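Local coordinates for putative carboxylesterase (Lactobacillus plantarum WCFS1, PDB 3BJR), which is probably a carboxylesterase of the alpha/beta-hydrolase fold, hydrolysing carboxylic esters whose natural identity is not established, at residues 23-28 against 117-122; 103-108 against 135-140; 110-115 against 124-129. All blocks are in the same frame, centred on the assembly; numbering follows the deposited sequence. Where two conformers were deposited one is given.

All three contacts tie helix 100-114, or the chain just after it, to its surroundings. Contact 1 is a surface contact at the outermost strand 21-26, contact 3 sets the end of the helix on strand 125-131, and contact 2 buries its middle against helix 133-153. The centres of contacts 1 and 3 are about 9 Å apart, those of 2 and 3 about 12 Å. Gln25 CG touches Leu111 CD2 at 3.6 Å, and Leu105 CD2 reaches Pro128 CB at 4.1 Å, so contact 3 touches both of the others. The probable nucleophile elbow (Gly130, Ser132, Gly134) lies where strand 125-131 of contact 3 passes into helix 133-153 of contact 2, and Val138 touches it.

Contact 1: 23-28 against 117-122; sequences IKQKLT and AEWHID
Two carbonyl oxygens, those of Leu27 and Thr30, hold Lys26 NZ at the end of the strand from which Ile23 and Gln25 reach Trp119. Lys26 NZ lies 2.7 Å from Leu27 O, and the C=O...N angle of 162° puts the ammonium nearly in line with that carbonyl. This bond belongs to the turn after the strand; the contact itself has no hydrogen bond across it and rests on one indole.

Ile23 CD1 sits over a face of the Trp119 ring, 3.3 Å above its plane and displaced toward the rim. Its nearest atom is Trp119 CZ2 at 3.4 Å, with Trp119 CE2 almost as close, a placement of the CH-pi kind. With chi1 at 71°, Ile23 CG1 stands between the backbone N and the carbonyl carbon, and the extended second torsion carries CD1 out to the indole. Gln25 approaches differently: its OE1 lies near the ring plane, at the edge, 4.4 Å from Trp119 CZ2, a loose approach. The indole projects from a short, weakly bonded helical turn that ends in a Schellman motif, His120 taking a positive phi of 55° before the chain enters strand 121-122.

The tryptophan therefore bridges several elements. Its side chain also touches Leu111 of helix 100-114 and Leu38 of strand 33-38, and its ring meets that of His115. Strand 21-26 pairs with strand 33-38 through Ile23 and Gly36, and through Gln25 and Leu34, while Ile23 also packs on Phe84 of strand 82-87.

Contact 2: 103-108 against 135-140; sequences LDLGRA and GHIVAL
No ring or other flat group enters the contact where Leu105 meets Ile137 and Val138; it is made of aliphatic branches alone. One methyl does the touching from the first helix: Leu105 CD2 lies 3.8 Å from Val138 CG2 and 4.2 Å from Ile137 CG2, meeting the branches of two successive residues. Leu105 points toward the other helix from its CA, and CG lies opposite the backbone N (chi1 174°), which directs the leucine there. The two beta-branched residues present their CG2 methyls differently, that of Ile137 beside its carbonyl carbon and that of Val138 beside its backbone N.

The backbones stay well apart, with 8.0 Å between Leu105 CA and Val138 CA, so side chains alone bridge the helices. All three residues are buried, and each also touches Val56 of strand 50-56, which makes the sheet the floor of the contact. Val138 additionally packs on Val165 and Leu167 of strand 165-168.

Strand 125-131 leads into helix 133-153 across a turn at Ser132; with Gly130 and Gly134 this makes a GxSxG pattern, consistent with a nucleophile elbow. A strand leading through such a turn into a helix that packs on a largely parallel sheet is characteristic of the alpha/beta-hydrolase fold.

Contact 3: 110-115 against 124-129; sequences NLLRQH and QQITPA
This is helix-on-sheet packing in the interior of the fold: the last turn of helix 100-114 lies against strand 125-131 through Leu112, Arg113 and Ile126. Leu112 and Ile126 both point toward the opposing segment, and their CA atoms are 7.9 Å apart. No hydrogen bond crosses the contact.

Ile126 fits between two neighbouring helix residues. Its CD1 is 4.1 Å from Leu112 CB and 3.7 Å from Arg113 CG, while its other branch, CG2, is 4.2 Å from Leu112 CD2. The same Ile126 CD1 lies over one face of the Arg113 guanidinium, 3.8 Å above the plane and offset toward the rim. A bend at chi2 (-145°) turns the arginine chain so that the guanidinium comes over the methyl, and both its aliphatic and its flat part pack on the isoleucine.

The polar end is held from outside the two segments: Arg113 NE bonds to Pro123 O, and NH1 to the carbonyl oxygens of Met159 and Lys161. These bonds fix the rotation of the guanidinium and so the face it offers Ile126. An alanine in place of Arg113 would lose the group lying over Ile126 CD1 and would probably leave those three carbonyl oxygens short of a donor.

Leu112 also touches Ala52 and Ile54 of strand 50-56 and Leu34 of strand 33-38, so the helix end spans several strands. Strand 125-131 pairs with strand 50-56 through Thr127, bonded to Ala52 and Ile54, and with strand 165-168 through Pro128 and Val166.

Contact 1: 23-28 against 117-122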
loop_
_atom_site.group_PDB
_atom_site.type_symbol
_atom_site.label_atom_id
_atom_site.label_comp_id
_atom_site.label_asym_id
_atom_site.label_seq_id
_atom_site.Cartn_x
_atom_site.Cartn_y
_atom_site.Cartn_z
ATOM N N ILE A 23 -9.145 -25.993 20.499
ATOM C CA ILE A 23 -10.380 -26.704 20.232
ATOM C C ILE A 23 -10.386 -27.104 18.757
ATOM O O ILE A 23 -9.797 -26.437 17.902
ATOM C CB ILE A 23 -11.620 -25.874 20.613
ATOM C CG1 ILE A 23 -11.828 -24.723 19.656
ATOM C CG2 ILE A 23 -11.514 -25.335 22.061
ATOM C CD1 ILE A 23 -12.958 -23.897 20.069
ATOM N N LYS A 24 -11.017 -28.229 18.481
ATOM C CA LYS A 24 -11.121 -28.754 17.144
ATOM C C LYS A 24 -12.571 -29.096 16.906
ATOM O O LYS A 24 -13.212 -29.713 17.725
ATOM C CB LYS A 24 -10.165 -29.951 16.951
ATOM C CG LYS A 24 -8.705 -29.464 16.788
ATOM C CD LYS A 24 -7.820 -30.404 16.020
ATOM C CE LYS A 24 -6.391 -29.858 15.850
ATOM N NZ LYS A 24 -6.278 -28.770 14.870
ATOM N N GLN A 25 -13.077 -28.687 15.764
ATOM C CA GLN A 25 -14.474 -28.832 15.449
ATOM C C GLN A 25 -14.651 -29.077 13.949
ATOM O O GLN A 25 -14.242 -28.232 13.147
ATOM C CB GLN A 25 -15.117 -27.485 15.790
ATOM C CG GLN A 25 -16.572 -27.407 15.564
ATOM C CD GLN A 25 -17.295 -27.976 16.713
ATOM O OE1 GLN A 25 -17.373 -27.333 17.766
ATOM N NE2 GLN A 25 -17.816 -29.201 16.551
ATOM N N LYS A 26 -15.244 -30.202 13.569
ATOM C CA LYS A 26 -15.570 -30.463 12.170
ATOM C C LYS A 26 -16.829 -29.657 11.876
ATOM O O LYS A 26 -17.703 -29.558 12.683
ATOM C CB LYS A 26 -15.808 -31.956 11.900
ATOM C CG LYS A 26 -16.094 -32.295 10.407
ATOM C CD LYS A 26 -16.831 -33.684 10.282
ATOM C CE LYS A 26 -17.574 -33.879 8.923
ATOM N NZ LYS A 26 -18.661 -32.841 8.659
ATOM N N LEU A 27 -16.899 -29.038 10.716
ATOM C CA LEU A 27 -18.034 -28.212 10.376
ATOM C C LEU A 27 -19.076 -29.119 9.762
ATOM O O LEU A 27 -18.763 -30.177 9.255
ATOM C CB LEU A 27 -17.600 -27.049 9.467
ATOM C CG LEU A 27 -16.630 -26.058 10.113
ATOM C CD1 LEU A 27 -15.967 -25.170 9.088
ATOM C CD2 LEU A 27 -17.362 -25.233 11.201
ATOM N N THR A 28 -20.333 -28.717 9.853
ATOM C CA THR A 28 -21.428 -29.514 9.372
ATOM C C THR A 28 -21.549 -29.458 7.872
ATOM O O THR A 28 -21.348 -28.405 7.286
ATOM C CB THR A 28 -22.750 -29.031 10.010
ATOM O OG1 THR A 28 -22.721 -29.362 11.404
ATOM C CG2 THR A 28 -23.995 -29.704 9.364
ATOM N N ALA A 117 -20.666 -16.589 23.081
ATOM C CA ALA A 117 -20.726 -16.420 24.513
ATOM C C ALA A 117 -19.792 -17.403 25.236
ATOM O O ALA A 117 -19.017 -17.026 26.114
ATOM C CB ALA A 117 -22.182 -16.580 25.028
ATOM N N GLU A 118 -19.861 -18.663 24.852
ATOM C CA GLU A 118 -19.074 -19.677 25.557
ATOM C C GLU A 118 -17.571 -19.689 25.188
ATOM O O GLU A 118 -16.765 -20.299 25.889
ATOM C CB GLU A 118 -19.707 -21.053 25.435
ATOM C CG GLU A 118 -19.963 -21.556 24.086
ATOM C CD GLU A 118 -21.424 -21.427 23.626
ATOM O OE1 GLU A 118 -22.083 -20.309 23.713
ATOM O OE2 GLU A 118 -21.858 -22.494 23.110
ATOM N N TRP A 119 -17.236 -18.986 24.113
ATOM C CA TRP A 119 -15.864 -18.796 23.615
ATOM C C TRP A 119 -15.291 -17.400 23.807
ATOM O O TRP A 119 -14.183 -17.135 23.354
ATOM C CB TRP A 119 -15.790 -19.141 22.142
ATOM C CG TRP A 119 -15.926 -20.629 21.856
ATOM C CD1 TRP A 119 -15.799 -21.665 22.739
ATOM C CD2 TRP A 119 -16.131 -21.218 20.574
ATOM N NE1 TRP A 119 -15.952 -22.868 22.080
ATOM C CE2 TRP A 119 -16.149 -22.614 20.747
ATOM C CE3 TRP A 119 -16.304 -20.688 19.282
ATOM C CZ2 TRP A 119 -16.358 -23.486 19.695
ATOM C CZ3 TRP A 119 -16.490 -21.553 18.237
ATOM C CH2 TRP A 119 -16.522 -22.945 18.448
ATOM N N HIS A 120 -16.027 -16.543 24.503
ATOM C CA HIS A 120 -15.653 -15.169 24.817
ATOM C C HIS A 120 -15.306 -14.344 23.638
ATOM O O HIS A 120 -14.348 -13.591 23.675
ATOM C CB HIS A 120 -14.502 -15.139 25.821
ATOM C CG HIS A 120 -14.813 -15.882 27.071
ATOM N ND1 HIS A 120 -14.202 -17.073 27.393
ATOM C CD2 HIS A 120 -15.723 -15.645 28.042
ATOM C CE1 HIS A 120 -14.691 -17.513 28.531
ATOM N NE2 HIS A 120 -15.620 -16.671 28.944
ATOM N N ILE A 121 -16.087 -14.520 22.582
ATOM C CA ILE A 121 -15.928 -13.799 21.357
ATOM C C ILE A 121 -16.942 -12.660 21.302
ATOM O O ILE A 121 -18.105 -12.813 21.589
ATOM C CB ILE A 121 -16.117 -14.733 20.119
ATOM C CG1 ILE A 121 -15.012 -15.808 20.064
ATOM C CG2 ILE A 121 -16.175 -13.945 18.823
ATOM C CD1 ILE A 121 -15.210 -16.822 18.972
ATOM N N ASP A 122 -16.478 -11.513 20.880
ATOM C CA ASP A 122 -17.323 -10.401 20.615
ATOM C C ASP A 122 -17.879 -10.733 19.221
ATOM O O ASP A 122 -17.139 -10.705 18.234
ATOM C CB ASP A 122 -16.494 -9.140 20.600
ATOM C CG ASP A 122 -17.297 -7.924 20.260
ATOM O OD1 ASP A 122 -18.368 -8.064 19.629
ATOM O OD2 ASP A 122 -16.837 -6.825 20.599
#

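Contact 2: 103-108 against 135-140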
loop_
_atom_site.group_PDB
_atom_site.type_symbol
_atom_site.label_atom_id
_atom_site.label_comp_id
_atom_site.label_asym_id
_atom_site.label_seq_id
_atom_site.Cartn_x
_atom_site.Cartn_y
_atom_site.Cartn_z
ATOM N N LEU A 103 -17.908 -21.232 1.079
ATOM C CA LEU A 103 -19.016 -21.710 1.864
ATOM C C LEU A 103 -18.492 -22.209 3.217
ATOM O O LEU A 103 -19.047 -21.853 4.245
ATOM C CB LEU A 103 -19.744 -22.821 1.129
ATOM C CG LEU A 103 -20.451 -22.438 -0.160
ATOM C CD1 LEU A 103 -21.134 -23.670 -0.719
ATOM C CD2 LEU A 103 -21.456 -21.299 0.044
ATOM N N ASP A 104 -17.409 -22.990 3.202
ATOM C CA ASP A 104 -16.763 -23.480 4.439
ATOM C C ASP A 104 -16.432 -22.315 5.393
ATOM O O ASP A 104 -16.564 -22.441 6.601
ATOM C CB ASP A 104 -15.455 -24.245 4.115
ATOM C CG ASP A 104 -15.677 -25.607 3.482
ATOM O OD1 ASP A 104 -16.760 -26.201 3.673
ATOM O OD2 ASP A 104 -14.712 -26.118 2.845
ATOM N N LEU A 105 -15.929 -21.212 4.846
ATOM C CA LEU A 105 -15.600 -20.013 5.650
ATOM C C LEU A 105 -16.894 -19.460 6.289
ATOM O O LEU A 105 -16.901 -19.065 7.458
ATOM C CB LEU A 105 -14.910 -18.958 4.811
ATOM C CG LEU A 105 -14.614 -17.597 5.457
ATOM C CD1 LEU A 105 -13.929 -17.799 6.824
ATOM C CD2 LEU A 105 -13.820 -16.667 4.520
ATOM N N GLY A 106 -17.992 -19.458 5.532
ATOM C CA GLY A 106 -19.292 -19.049 6.060
ATOM C C GLY A 106 -19.738 -19.936 7.230
ATOM O O GLY A 106 -20.245 -19.453 8.262
ATOM N N ARG A 107 -19.552 -21.237 7.070
ATOM C CA ARG A 107 -19.917 -22.187 8.112
ATOM C C ARG A 107 -19.128 -21.879 9.389
ATOM O O ARG A 107 -19.655 -21.962 10.498
ATOM C CB ARG A 107 -19.649 -23.607 7.640
ATOM C CG ARG A 107 -20.463 -24.035 6.420
ATOM C CD ARG A 107 -20.158 -25.468 6.026
ATOM N NE ARG A 107 -21.004 -25.933 4.920
ATOM C CZ ARG A 107 -20.636 -26.083 3.646
ATOM N NH1 ARG A 107 -19.388 -25.863 3.239
ATOM N NH2 ARG A 107 -21.532 -26.537 2.768
ATOM N N ALA A 108 -17.866 -21.511 9.209
ATOM C CA ALA A 108 -16.969 -21.170 10.305
ATOM C C ALA A 108 -17.383 -19.884 11.020
ATOM O O ALA A 108 -17.410 -19.839 12.240
ATOM C CB ALA A 108 -15.495 -21.089 9.774
ATOM N N GLY A 135 -6.567 -15.903 0.416
ATOM C CA GLY A 135 -6.899 -14.474 0.192
ATOM C C GLY A 135 -7.963 -14.312 -0.886
ATOM O O GLY A 135 -8.765 -13.386 -0.888
ATOM N N HIS A 136 -7.958 -15.216 -1.849
ATOM C CA HIS A 136 -8.938 -15.218 -2.890
ATOM C C HIS A 136 -10.287 -15.635 -2.279
ATOM O O HIS A 136 -11.311 -15.011 -2.551
ATOM C CB HIS A 136 -8.475 -16.162 -3.993
ATOM C CG HIS A 136 -9.334 -16.170 -5.229
ATOM N ND1 HIS A 136 -9.301 -17.204 -6.131
ATOM C CD2 HIS A 136 -10.252 -15.292 -5.698
ATOM C CE1 HIS A 136 -10.158 -16.962 -7.110
ATOM N NE2 HIS A 136 -10.737 -15.801 -6.878
ATOM N N ILE A 137 -10.262 -16.689 -1.467
ATOM C CA ILE A 137 -11.418 -17.189 -0.740
ATOM C C ILE A 137 -12.034 -16.099 0.105
ATOM O O ILE A 137 -13.237 -15.900 0.068
ATOM C CB ILE A 137 -11.038 -18.361 0.216
ATOM C CG1 ILE A 137 -10.613 -19.625 -0.575
ATOM C CG2 ILE A 137 -12.212 -18.636 1.180
ATOM C CD1 ILE A 137 -9.807 -20.650 0.255
ATOM N N VAL A 138 -11.197 -15.400 0.880
ATOM C CA VAL A 138 -11.676 -14.312 1.738
ATOM C C VAL A 138 -12.208 -13.096 0.942
ATOM O O VAL A 138 -13.256 -12.497 1.309
ATOM C CB VAL A 138 -10.601 -13.939 2.812
ATOM C CG1 VAL A 138 -10.972 -12.682 3.582
ATOM C CG2 VAL A 138 -10.388 -15.146 3.825
ATOM N N ALA A 139 -11.523 -12.738 -0.144
ATOM C CA ALA A 139 -11.972 -11.637 -1.043
ATOM C C ALA A 139 -13.399 -11.924 -1.590
ATOM O O ALA A 139 -14.254 -11.047 -1.667
ATOM C CB ALA A 139 -10.980 -11.453 -2.176
ATOM N N LEU A 140 -13.626 -13.168 -1.965
ATOM C CA LEU A 140 -14.894 -13.583 -2.469
ATOM C C LEU A 140 -15.922 -13.711 -1.364
ATOM O O LEU A 140 -17.098 -13.488 -1.614
ATOM C CB LEU A 140 -14.801 -14.910 -3.216
ATOM C CG LEU A 140 -14.103 -14.939 -4.571
ATOM C CD1 LEU A 140 -13.955 -16.421 -4.959
ATOM C CD2 LEU A 140 -14.860 -14.139 -5.705
#

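Contact 3: 110-115 against 124-129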
loop_
_atom_site.group_PDB
_atom_site.type_symbol
_atom_site.label_atom_id
_atom_site.label_comp_id
_atom_site.label_asym_id
_atom_site.label_seq_id
_atom_site.Cartn_x
_atom_site.Cartn_y
_atom_site.Cartn_z
ATOM N N ASN A 110 -20.399 -18.464 11.001
ATOM C CA ASN A 110 -21.643 -18.754 11.637
ATOM C C ASN A 110 -21.467 -19.513 12.984
ATOM O O ASN A 110 -22.139 -19.218 13.941
ATOM C CB ASN A 110 -22.497 -19.605 10.695
ATOM C CG ASN A 110 -23.878 -19.844 11.218
ATOM O OD1 ASN A 110 -24.512 -18.949 11.743
ATOM N ND2 ASN A 110 -24.391 -21.028 10.989
ATOM N N LEU A 111 -20.574 -20.486 13.034
ATOM C CA LEU A 111 -20.306 -21.260 14.243
ATOM C C LEU A 111 -19.724 -20.352 15.286
ATOM O O LEU A 111 -20.084 -20.447 16.439
ATOM C CB LEU A 111 -19.311 -22.363 13.950
ATOM C CG LEU A 111 -18.988 -23.396 15.042
ATOM C CD1 LEU A 111 -20.146 -24.329 15.208
ATOM C CD2 LEU A 111 -17.737 -24.158 14.674
ATOM N N LEU A 112 -18.783 -19.485 14.910
ATOM C CA LEU A 112 -18.222 -18.538 15.883
ATOM C C LEU A 112 -19.308 -17.671 16.519
ATOM O O LEU A 112 -19.315 -17.525 17.712
ATOM C CB LEU A 112 -17.095 -17.674 15.304
ATOM C CG LEU A 112 -15.685 -18.231 15.428
ATOM C CD1 LEU A 112 -15.430 -19.560 14.655
ATOM C CD2 LEU A 112 -14.668 -17.117 15.107
ATOM N N ARG A 113 -20.208 -17.094 15.718
ATOM C CA ARG A 113 -21.312 -16.275 16.262
ATOM C C ARG A 113 -22.311 -16.985 17.126
ATOM O O ARG A 113 -22.873 -16.390 18.061
ATOM C CB ARG A 113 -22.146 -15.669 15.177
ATOM C CG ARG A 113 -21.542 -14.544 14.666
ATOM C CD ARG A 113 -22.483 -13.462 14.255
ATOM N NE ARG A 113 -21.569 -12.334 13.981
ATOM C CZ ARG A 113 -20.859 -12.154 12.868
ATOM N NH1 ARG A 113 -21.015 -12.935 11.805
ATOM N NH2 ARG A 113 -20.048 -11.126 12.800
ATOM N N GLN A 114 -22.601 -18.219 16.735
ATOM C CA GLN A 114 -23.444 -19.075 17.490
ATOM C C GLN A 114 -22.862 -19.388 18.849
ATOM O O GLN A 114 -23.616 -19.604 19.783
ATOM C CB GLN A 114 -23.621 -20.420 16.755
ATOM C CG GLN A 114 -24.461 -20.290 15.471
ATOM C CD GLN A 114 -24.766 -21.617 14.829
ATOM O OE1 GLN A 114 -23.975 -22.559 14.910
ATOM N NE2 GLN A 114 -25.941 -21.703 14.196
ATOM N N HIS A 115 -21.537 -19.500 18.945
ATOM C CA HIS A 115 -20.896 -19.944 20.188
ATOM C C HIS A 115 -20.056 -18.858 20.825
ATOM O O HIS A 115 -19.189 -19.123 21.638
ATOM C CB HIS A 115 -20.066 -21.195 19.891
ATOM C CG HIS A 115 -20.908 -22.365 19.506
ATOM N ND1 HIS A 115 -21.632 -23.083 20.433
ATOM C CD2 HIS A 115 -21.212 -22.896 18.300
ATOM C CE1 HIS A 115 -22.325 -24.024 19.815
ATOM N NE2 HIS A 115 -22.083 -23.938 18.520
ATOM N N GLN A 124 -19.379 -9.100 17.130
ATOM C CA GLN A 124 -19.253 -8.012 16.154
ATOM C C GLN A 124 -17.824 -7.731 15.752
ATOM O O GLN A 124 -17.553 -6.721 15.081
ATOM C CB GLN A 124 -19.879 -6.750 16.715
ATOM C CG GLN A 124 -21.383 -6.949 16.843
ATOM C CD GLN A 124 -22.031 -5.897 17.682
ATOM O OE1 GLN A 124 -21.702 -4.712 17.578
ATOM N NE2 GLN A 124 -22.959 -6.325 18.540
ATOM N N GLN A 125 -16.905 -8.618 16.115
ATOM C CA GLN A 125 -15.511 -8.429 15.765
ATOM C C GLN A 125 -14.900 -9.771 15.330
ATOM O O GLN A 125 -13.894 -10.211 15.880
ATOM C CB GLN A 125 -14.734 -7.799 16.929
ATOM C CG GLN A 125 -15.318 -6.521 17.501
ATOM C CD GLN A 125 -15.282 -5.313 16.588
ATOM O OE1 GLN A 125 -14.611 -5.295 15.561
ATOM N NE2 GLN A 125 -15.999 -4.269 16.992
ATOM N N ILE A 126 -15.546 -10.395 14.341
ATOM C CA ILE A 126 -15.106 -11.624 13.705
ATOM C C ILE A 126 -14.514 -11.259 12.331
ATOM O O ILE A 126 -15.195 -10.724 11.473
ATOM C CB ILE A 126 -16.236 -12.644 13.560
ATOM C CG1 ILE A 126 -16.669 -13.087 14.955
ATOM C CG2 ILE A 126 -15.738 -13.867 12.729
ATOM C CD1 ILE A 126 -18.007 -13.704 15.086
ATOM N N THR A 127 -13.215 -11.542 12.166
ATOM C CA THR A 127 -12.430 -11.165 11.002
ATOM C C THR A 127 -11.695 -12.325 10.346
ATOM O O THR A 127 -10.753 -12.862 10.919
ATOM C CB THR A 127 -11.338 -10.174 11.423
ATOM O OG1 THR A 127 -11.956 -9.071 12.098
ATOM C CG2 THR A 127 -10.529 -9.702 10.229
ATOM N N PRO A 128 -12.161 -12.748 9.163
ATOM C CA PRO A 128 -11.400 -13.680 8.357
ATOM C C PRO A 128 -10.125 -13.015 7.816
ATOM O O PRO A 128 -10.204 -11.896 7.339
ATOM C CB PRO A 128 -12.348 -13.985 7.183
ATOM C CG PRO A 128 -13.698 -13.644 7.662
ATOM C CD PRO A 128 -13.464 -12.439 8.537
ATOM N N ALA A 129 -8.990 -13.731 7.898
ATOM C CA ALA A 129 -7.680 -13.327 7.436
ATOM C C ALA A 129 -7.183 -14.401 6.465
ATOM O O ALA A 129 -6.823 -15.524 6.863
ATOM C CB ALA A 129 -6.736 -13.172 8.622
#